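Local coordinates for protein amicyanin (Paracoccus versutus, PDB 1ID2) that probably carries single electrons through its type 1 blue copper centre, as other small cupredoxins of the plastocyanin/azurin family do, at residues His54-Lys59 with Glu71-Asp76; Tyr89-Thr94 with Gly101-Glu106. All coordinates share one frame; numbering follows the deposited sequence.

Interaction 1 (His54-Lys59 with Glu71-Asp76); sequences HNVAFK and EMMTKD. With CU (copper (II) ion), chain D.
H54 and M73 join their backbones as a single antiparallel hydrogen-bonded pair, and M72 reaches back over the same junction with its side chain. M73 N donates to H54 O at 2.8 Å, while H54 N donates in return to M73 O at 3.1 Å. M73 O also accepts from the side-chain amide of N48.

The side chain of M72 can be followed outward. From CB the chain bends at chi2 (-62°) and again at chi3 (-59°), which folds the thioether back onto 54-59. M72 SD rests 3.6 Å from N55 CB and a little farther from N55 CG. Beyond the sulfur, the terminal CE of M72 lies 3.4 Å from H54 N and also close to H54 CA. The methionine thus packs along the backbone of a copper ligand.

From that backbone the CB of H54 points away from 71-76, and ND1 of the imidazole binds the copper (II) ion at 2.0 Å. C93, H96 and M99 complete the type 1 blue copper site. NE2 of H54 is hydrogen-bonded to the carboxylate of E50, a second-shell partner that helps fix the ring's rotation. N55 is gripped through both ends of its amide: ND2 bonds to G70 O, and OD1 accepts from the backbone of T94, next to the copper ligand C93.

On the inner side, M73 CE approaches V56 CG2 at 4.4 Å, and both side chains touch W46 of strand 43-48. The contact joins the run into strand 57-58 to the loop between strands 68-69 and 77-83, with V56 packed on I81 and M73 on Y79 of strand 77-83.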
ATOM      1  N   HIS A  54      -7.398  -4.742   6.772  1.00 15.38           N
ATOM      2  CA  HIS A  54      -7.201  -3.510   6.030  1.00  3.90           C
ATOM      3  C   HIS A  54      -6.511  -3.852   4.719  1.00 10.00           C
ATOM      4  O   HIS A  54      -5.799  -4.852   4.645  1.00 17.70           O
ATOM      5  CB  HIS A  54      -6.347  -2.544   6.834  1.00  5.83           C
ATOM      6  CG  HIS A  54      -6.993  -2.081   8.115  1.00 12.35           C
ATOM      7  ND1 HIS A  54      -8.143  -1.332   8.119  1.00 18.41           N
ATOM      8  CD2 HIS A  54      -6.530  -2.178   9.383  1.00 12.72           C
ATOM      9  CE1 HIS A  54      -8.352  -0.996   9.378  1.00  7.29           C
ATOM     10  NE2 HIS A  54      -7.414  -1.478  10.180  1.00  9.25           N
ATOM     11  N   ASN A  55      -6.858  -3.148   3.647  1.00 12.62           N
ATOM     12  CA  ASN A  55      -6.135  -3.308   2.386  1.00 10.35           C
ATOM     13  C   ASN A  55      -5.659  -1.963   1.854  1.00 15.19           C
ATOM     14  O   ASN A  55      -5.669  -0.962   2.593  1.00 13.60           O
ATOM     15  CB  ASN A  55      -6.992  -4.031   1.331  1.00 10.60           C
ATOM     16  CG  ASN A  55      -8.043  -3.132   0.700  1.00 13.86           C
ATOM     17  OD1 ASN A  55      -8.479  -2.180   1.315  1.00 16.35           O
ATOM     18  ND2 ASN A  55      -8.525  -3.499  -0.488  1.00  4.59           N
ATOM     19  N   VAL A  56      -5.044  -1.996   0.668  1.00 17.24           N
ATOM     20  CA  VAL A  56      -4.629  -0.780  -0.048  1.00 11.75           C
ATOM     21  C   VAL A  56      -5.327  -0.789  -1.395  1.00 15.85           C
ATOM     22  O   VAL A  56      -5.328  -1.826  -2.062  1.00 15.84           O
ATOM     23  CB  VAL A  56      -3.080  -0.748  -0.253  1.00 18.06           C
ATOM     24  CG1 VAL A  56      -2.670   0.381  -1.180  1.00 26.35           C
ATOM     25  CG2 VAL A  56      -2.404  -0.544   1.076  1.00 18.76           C
ATOM     26  N   ALA A  57      -6.095   0.270  -1.683  1.00 27.02           N
ATOM     27  CA  ALA A  57      -6.859   0.366  -2.929  1.00  9.84           C
ATOM     28  C   ALA A  57      -6.749   1.732  -3.613  1.00 14.71           C
ATOM     29  O   ALA A  57      -6.395   2.745  -2.986  1.00 12.97           O
ATOM     30  CB  ALA A  57      -8.331   0.015  -2.679  1.00  5.36           C
ATOM     31  N   PHE A  58      -6.892   1.712  -4.934  1.00  6.14           N
ATOM     32  CA  PHE A  58      -6.748   2.916  -5.753  1.00 15.32           C
ATOM     33  C   PHE A  58      -8.012   2.998  -6.608  1.00 10.70           C
ATOM     34  O   PHE A  58      -8.519   1.974  -7.064  1.00 14.82           O
ATOM     35  CB  PHE A  58      -5.503   2.838  -6.670  1.00  9.65           C
ATOM     36  CG  PHE A  58      -4.155   2.764  -5.926  1.00 12.01           C
ATOM     37  CD1 PHE A  58      -3.501   3.911  -5.516  1.00 12.35           C
ATOM     38  CD2 PHE A  58      -3.553   1.542  -5.652  1.00  6.19           C
ATOM     39  CE1 PHE A  58      -2.277   3.842  -4.828  1.00 10.56           C
ATOM     40  CE2 PHE A  58      -2.333   1.473  -4.971  1.00  9.93           C
ATOM     41  CZ  PHE A  58      -1.701   2.616  -4.560  1.00 17.90           C
ATOM     42  N   LYS A  59      -8.612   4.183  -6.669  1.00 25.03           N
ATOM     43  CA  LYS A  59      -9.727   4.449  -7.585  1.00 12.55           C
ATOM     44  C   LYS A  59      -9.239   4.350  -9.040  1.00 22.24           C
ATOM     45  O   LYS A  59      -8.033   4.307  -9.301  1.00 36.48           O
ATOM     46  CB  LYS A  59     -10.287   5.863  -7.355  1.00 19.97           C
ATOM     47  CG  LYS A  59     -10.945   6.122  -5.999  1.00 23.35           C
ATOM     48  CD  LYS A  59     -12.376   5.632  -6.008  1.00 22.53           C
ATOM     49  CE  LYS A  59     -12.998   5.639  -4.623  1.00 32.33           C
ATOM     50  NZ  LYS A  59     -14.019   4.545  -4.508  1.00 49.54           N
ATOM     51  N   GLU A  71      -5.454  -7.180  -1.763  1.00 32.43           N
ATOM     52  CA  GLU A  71      -6.061  -8.167  -0.874  1.00 17.05           C
ATOM     53  C   GLU A  71      -5.975  -7.703   0.579  1.00 12.96           C
ATOM     54  O   GLU A  71      -5.088  -6.915   0.932  1.00 15.97           O
ATOM     55  CB  GLU A  71      -5.348  -9.509  -1.030  1.00 22.65           C
ATOM     56  CG  GLU A  71      -5.815 -10.317  -2.235  1.00 33.06           C
ATOM     57  CD  GLU A  71      -5.249 -11.733  -2.257  1.00 59.66           C
ATOM     58  OE1 GLU A  71      -5.261 -12.423  -1.210  1.00 49.91           O
ATOM     59  OE2 GLU A  71      -4.809 -12.170  -3.339  1.00 38.72           O
ATOM     60  N   MET A  72      -6.935  -8.138   1.395  1.00 15.15           N
ATOM     61  CA  MET A  72      -6.995  -7.795   2.833  1.00 20.28           C
ATOM     62  C   MET A  72      -5.867  -8.427   3.669  1.00 22.05           C
ATOM     63  O   MET A  72      -5.536  -9.594   3.471  1.00 18.76           O
ATOM     64  CB  MET A  72      -8.340  -8.233   3.425  1.00 19.33           C
ATOM     65  CG  MET A  72      -9.569  -7.693   2.692  1.00 41.28           C
ATOM     66  SD  MET A  72      -9.696  -5.899   2.710  1.00 30.35           S
ATOM     67  CE  MET A  72      -9.723  -5.693   4.410  1.00 13.50           C
ATOM     68  N   MET A  73      -5.212  -7.615   4.499  1.00 15.83           N
ATOM     69  CA  MET A  73      -4.222  -8.086   5.471  1.00  7.95           C
ATOM     70  C   MET A  73      -4.960  -8.244   6.777  1.00 20.39           C
ATOM     71  O   MET A  73      -5.865  -7.462   7.112  1.00 15.11           O
ATOM     72  CB  MET A  73      -3.102  -7.064   5.711  1.00 14.61           C
ATOM     73  CG  MET A  73      -2.222  -6.746   4.517  1.00 17.60           C
ATOM     74  SD  MET A  73      -1.301  -5.172   4.673  1.00 21.25           S
ATOM     75  CE  MET A  73      -2.326  -4.065   3.695  1.00 11.06           C
ATOM     76  N   THR A  74      -4.668  -9.344   7.446  1.00 15.47           N
ATOM     77  CA  THR A  74      -5.035  -9.496   8.828  1.00 12.96           C
ATOM     78  C   THR A  74      -3.788  -9.148   9.612  1.00  2.00           C
ATOM     79  O   THR A  74      -2.807  -8.613   9.045  1.00 16.72           O
ATOM     80  CB  THR A  74      -5.489 -10.929   9.120  1.00 20.10           C
ATOM     81  OG1 THR A  74      -4.420 -11.845   8.857  1.00 27.85           O
ATOM     82  CG2 THR A  74      -6.660 -11.289   8.228  1.00 22.45           C
ATOM     83  N   LYS A  75      -3.868  -9.341  10.920  1.00 17.44           N
ATOM     84  CA  LYS A  75      -2.857  -8.864  11.848  1.00 15.39           C
ATOM     85  C   LYS A  75      -1.452  -9.357  11.484  1.00 19.96           C
ATOM     86  O   LYS A  75      -1.230 -10.553  11.302  1.00 16.93           O
ATOM     87  CB  LYS A  75      -3.226  -9.302  13.272  1.00 15.16           C
ATOM     88  CG  LYS A  75      -2.276  -8.787  14.302  1.00  9.33           C
ATOM     89  CD  LYS A  75      -2.682  -9.259  15.672  1.00 22.74           C
ATOM     90  CE  LYS A  75      -1.650  -8.877  16.714  1.00 43.39           C
ATOM     91  NZ  LYS A  75      -1.196  -7.484  16.535  1.00 43.28           N
ATOM     92  N   ASP A  76      -0.505  -8.424  11.479  1.00 28.44           N
ATOM     93  CA  ASP A  76       0.885  -8.641  11.060  1.00 28.87           C
ATOM     94  C   ASP A  76       1.080  -9.347   9.740  1.00 35.13           C
ATOM     95  O   ASP A  76       2.080 -10.039   9.540  1.00 33.08           O
ATOM     96  CB  ASP A  76       1.692  -9.357  12.143  1.00 33.96           C
ATOM     97  CG  ASP A  76       1.717  -8.591  13.429  1.00 51.62           C
ATOM     98  OD1 ASP A  76       1.326  -9.211  14.440  1.00 23.46           O
ATOM     99  OD2 ASP A  76       2.034  -7.365  13.409  1.00 39.17           O
TER
HETATM  100 CU    CU D 107      -9.241  -0.481   6.654  1.00 21.77          CU
HETATM  101  O   HOH W   1      -4.050  -4.817   0.215  1.00 11.32           O

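Interaction 2 (Tyr89-Thr94 with Gly101-Glu106). With CU (copper (II) ion), chain D.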
ATOM      1  N   TYR A  89       0.012   9.316  -5.717  1.00 18.33           N
ATOM      2  CA  TYR A  89      -0.935   8.210  -5.748  1.00  7.75           C
ATOM      3  C   TYR A  89      -1.635   8.148  -4.404  1.00 11.42           C
ATOM      4  O   TYR A  89      -0.990   8.048  -3.373  1.00 21.65           O
ATOM      5  CB  TYR A  89      -0.198   6.892  -6.004  1.00  7.97           C
ATOM      6  CG  TYR A  89       0.688   6.916  -7.224  1.00 19.77           C
ATOM      7  CD1 TYR A  89       0.212   6.470  -8.442  1.00 21.62           C
ATOM      8  CD2 TYR A  89       1.962   7.479  -7.183  1.00 16.59           C
ATOM      9  CE1 TYR A  89       0.950   6.591  -9.594  1.00 27.00           C
ATOM     10  CE2 TYR A  89       2.714   7.613  -8.342  1.00 13.65           C
ATOM     11  CZ  TYR A  89       2.187   7.168  -9.552  1.00 26.43           C
ATOM     12  OH  TYR A  89       2.850   7.353 -10.744  1.00 30.87           O
ATOM     13  N   ASP A  90      -2.934   8.394  -4.428  1.00 14.32           N
ATOM     14  CA  ASP A  90      -3.809   8.273  -3.264  1.00 19.61           C
ATOM     15  C   ASP A  90      -4.307   6.854  -3.169  1.00 24.03           C
ATOM     16  O   ASP A  90      -4.830   6.328  -4.151  1.00 26.83           O
ATOM     17  CB  ASP A  90      -5.053   9.150  -3.417  1.00 34.87           C
ATOM     18  CG  ASP A  90      -4.725  10.565  -3.738  1.00 86.90           C
ATOM     19  OD1 ASP A  90      -4.966  10.979  -4.906  1.00 58.59           O
ATOM     20  OD2 ASP A  90      -4.241  11.244  -2.799  1.00 25.58           O
ATOM     21  N   TYR A  91      -4.371   6.330  -1.952  1.00 16.91           N
ATOM     22  CA  TYR A  91      -5.039   5.060  -1.745  1.00 30.34           C
ATOM     23  C   TYR A  91      -5.963   5.220  -0.560  1.00 14.88           C
ATOM     24  O   TYR A  91      -5.878   6.204   0.176  1.00 22.53           O
ATOM     25  CB  TYR A  91      -4.030   3.928  -1.496  1.00 14.78           C
ATOM     26  CG  TYR A  91      -3.095   4.179  -0.338  1.00 10.59           C
ATOM     27  CD1 TYR A  91      -3.387   3.700   0.935  1.00  4.44           C
ATOM     28  CD2 TYR A  91      -1.938   4.945  -0.504  1.00 13.80           C
ATOM     29  CE1 TYR A  91      -2.570   3.989   2.011  1.00  3.76           C
ATOM     30  CE2 TYR A  91      -1.114   5.233   0.566  1.00  5.29           C
ATOM     31  CZ  TYR A  91      -1.450   4.752   1.827  1.00  2.16           C
ATOM     32  OH  TYR A  91      -0.621   4.998   2.889  1.00  7.67           O
ATOM     33  N   PHE A  92      -6.815   4.224  -0.377  1.00 13.65           N
ATOM     34  CA  PHE A  92      -7.753   4.192   0.716  1.00  6.85           C
ATOM     35  C   PHE A  92      -7.988   2.713   1.014  1.00  6.93           C
ATOM     36  O   PHE A  92      -7.491   1.837   0.299  1.00  5.52           O
ATOM     37  CB  PHE A  92      -9.069   4.902   0.309  1.00  3.33           C
ATOM     38  CG  PHE A  92      -9.736   4.293  -0.896  1.00  6.79           C
ATOM     39  CD1 PHE A  92      -9.261   4.563  -2.174  1.00  5.44           C
ATOM     40  CD2 PHE A  92     -10.748   3.352  -0.750  1.00  9.07           C
ATOM     41  CE1 PHE A  92      -9.764   3.894  -3.274  1.00  4.75           C
ATOM     42  CE2 PHE A  92     -11.261   2.678  -1.863  1.00 22.35           C
ATOM     43  CZ  PHE A  92     -10.750   2.955  -3.135  1.00  6.01           C
ATOM     44  N   CYS A  93      -8.688   2.440   2.105  1.00 15.10           N
ATOM     45  CA  CYS A  93      -8.960   1.081   2.518  1.00 20.77           C
ATOM     46  C   CYS A  93     -10.382   0.810   2.114  1.00 13.91           C
ATOM     47  O   CYS A  93     -11.257   1.625   2.361  1.00 13.89           O
ATOM     48  CB  CYS A  93      -8.785   0.951   4.036  1.00 10.20           C
ATOM     49  SG  CYS A  93      -9.232  -0.661   4.620  1.00 11.25           S
ATOM     50  N   THR A  94     -10.573  -0.242   1.339  1.00  7.82           N
ATOM     51  CA  THR A  94     -11.818  -0.477   0.633  1.00 11.11           C
ATOM     52  C   THR A  94     -13.046  -0.482   1.541  1.00 29.35           C
ATOM     53  O   THR A  94     -14.033   0.177   1.251  1.00 16.85           O
ATOM     54  CB  THR A  94     -11.740  -1.807  -0.156  1.00 10.87           C
ATOM     55  OG1 THR A  94     -10.756  -1.682  -1.185  1.00 16.90           O
ATOM     56  CG2 THR A  94     -13.086  -2.154  -0.785  1.00  9.18           C
ATOM     57  N   GLY A 101      -4.330   7.543   2.327  1.00  9.91           N
ATOM     58  CA  GLY A 101      -2.946   7.985   2.426  1.00  7.77           C
ATOM     59  C   GLY A 101      -2.457   8.307   1.029  1.00 12.72           C
ATOM     60  O   GLY A 101      -3.199   8.131   0.043  1.00  9.25           O
ATOM     61  N   LYS A 102      -1.184   8.666   0.915  1.00 14.86           N
ATOM     62  CA  LYS A 102      -0.617   8.862  -0.398  1.00 16.90           C
ATOM     63  C   LYS A 102       0.862   8.557  -0.514  1.00 18.34           C
ATOM     64  O   LYS A 102       1.628   8.689   0.455  1.00 15.55           O
ATOM     65  CB  LYS A 102      -0.912  10.275  -0.888  1.00 29.66           C
ATOM     66  CG  LYS A 102       0.058  11.329  -0.461  1.00 25.78           C
ATOM     67  CD  LYS A 102       0.319  12.285  -1.627  1.00 50.90           C
ATOM     68  CE  LYS A 102      -0.712  13.409  -1.722  1.00 21.55           C
ATOM     69  NZ  LYS A 102      -2.127  12.971  -1.912  1.00 52.90           N
ATOM     70  N   VAL A 103       1.240   8.121  -1.710  1.00 22.05           N
ATOM     71  CA  VAL A 103       2.629   7.877  -2.060  1.00 30.95           C
ATOM     72  C   VAL A 103       3.057   8.876  -3.133  1.00 11.67           C
ATOM     73  O   VAL A 103       2.419   9.001  -4.171  1.00 12.45           O
ATOM     74  CB  VAL A 103       2.836   6.418  -2.575  1.00 20.59           C
ATOM     75  CG1 VAL A 103       4.333   6.113  -2.742  1.00  8.50           C
ATOM     76  CG2 VAL A 103       2.220   5.428  -1.594  1.00 15.01           C
ATOM     77  N   ILE A 104       4.120   9.608  -2.837  1.00 12.60           N
ATOM     78  CA  ILE A 104       4.728  10.520  -3.779  1.00 39.67           C
ATOM     79  C   ILE A 104       5.965   9.864  -4.353  1.00 17.55           C
ATOM     80  O   ILE A 104       6.871   9.472  -3.617  1.00 17.70           O
ATOM     81  CB  ILE A 104       5.131  11.818  -3.087  1.00 33.46           C
ATOM     82  CG1 ILE A 104       3.898  12.442  -2.435  1.00 10.78           C
ATOM     83  CG2 ILE A 104       5.821  12.766  -4.081  1.00 33.45           C
ATOM     84  CD1 ILE A 104       4.239  13.125  -1.183  1.00 13.19           C
ATOM     85  N   VAL A 105       5.921   9.621  -5.654  1.00 34.24           N
ATOM     86  CA  VAL A 105       7.016   8.994  -6.365  1.00 17.42           C
ATOM     87  C   VAL A 105       7.716  10.038  -7.219  1.00 19.75           C
ATOM     88  O   VAL A 105       7.085  10.758  -7.995  1.00 35.58           O
ATOM     89  CB  VAL A 105       6.516   7.846  -7.265  1.00 15.25           C
ATOM     90  CG1 VAL A 105       7.685   7.070  -7.785  1.00 14.38           C
ATOM     91  CG2 VAL A 105       5.621   6.912  -6.480  1.00 11.78           C
ATOM     92  N   GLU A 106       9.030  10.075  -7.126  1.00 34.96           N
ATOM     93  CA  GLU A 106       9.795  11.004  -7.925  1.00 59.58           C
ATOM     94  C   GLU A 106      11.050  10.351  -8.506  1.00 16.61           C
ATOM     95  O   GLU A 106      12.088  11.029  -8.648  1.00 83.01           O
ATOM     96  CB  GLU A 106      10.135  12.218  -7.071  1.00 45.41           C
ATOM     97  CG  GLU A 106      10.269  11.918  -5.604  1.00 44.06           C
ATOM     98  CD  GLU A 106      10.920  13.047  -4.854  1.00 77.61           C
ATOM     99  OE1 GLU A 106      10.278  14.121  -4.714  1.00 62.20           O
ATOM    100  OE2 GLU A 106      12.089  12.860  -4.441  1.00 82.57           O
ATOM    101  OXT GLU A 106      10.958   9.171  -8.897  1.00 40.23           O
TER
HETATM  102 CU    CU D 107      -9.241  -0.481   6.654  1.00 21.77          CU
HETATM  103  O   HOH W   2       1.363   6.723   2.839  1.00 16.98           O
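D90 and K102 form a salt bridge, OD2 to NZ at 2.9 Å, their side chains lying alongside each other and pointing the same way. Beneath it runs an antiparallel ladder: Y89 and V103 exchange two backbone hydrogen bonds, as do Y91 and G101, flanking the non-hydrogen-bonded pair D90-K102. K102 CA adds a CA-H...O contact to Y89 O at 3.1 Å.

On the other face of the sheet, the Y91 ring lies over G101. With chi1 at 56°, CG stands between the backbone N and carbonyl carbon, which brings the ring across the glycine, whose CA makes a CH-pi contact 4.0 Å from the ring centroid. Y91 OH donates to a water at 2.6 Å, and the water in turn donates to K102 O. Farther along, Y89 CE2 packs against V105 CG2 at 3.5 Å. A leucine in place of Y91 would probably leave this water without its hydroxyl partner and G101 without its aromatic cover.

The chemistry thus divides by face, charge pairing on one and aromatic packing on the other, in the hairpin whose first strand, 87-92, runs into copper ligand C93.

From the N terminus, the chain first reaches H54, and interaction 1 closes a loop that holds strand 68-69 when 71-76 returns beside 54-59. It then runs through strand 77-83 before interaction 2 closes the shorter connection between strands 87-92 and 100-105; that connection carries copper ligands C93, H96 and M99. The two contacts follow in series, neither nesting nor crossing. In space they meet: A57 N lies 2.9 Å from F92 O, a probable hydrogen bond, and F58 packs beside D90 and Y91. Segments 54-59 and 89-94 thereby sit side by side, bringing ligands H54 and C93 to one copper in this beta-barrel fold.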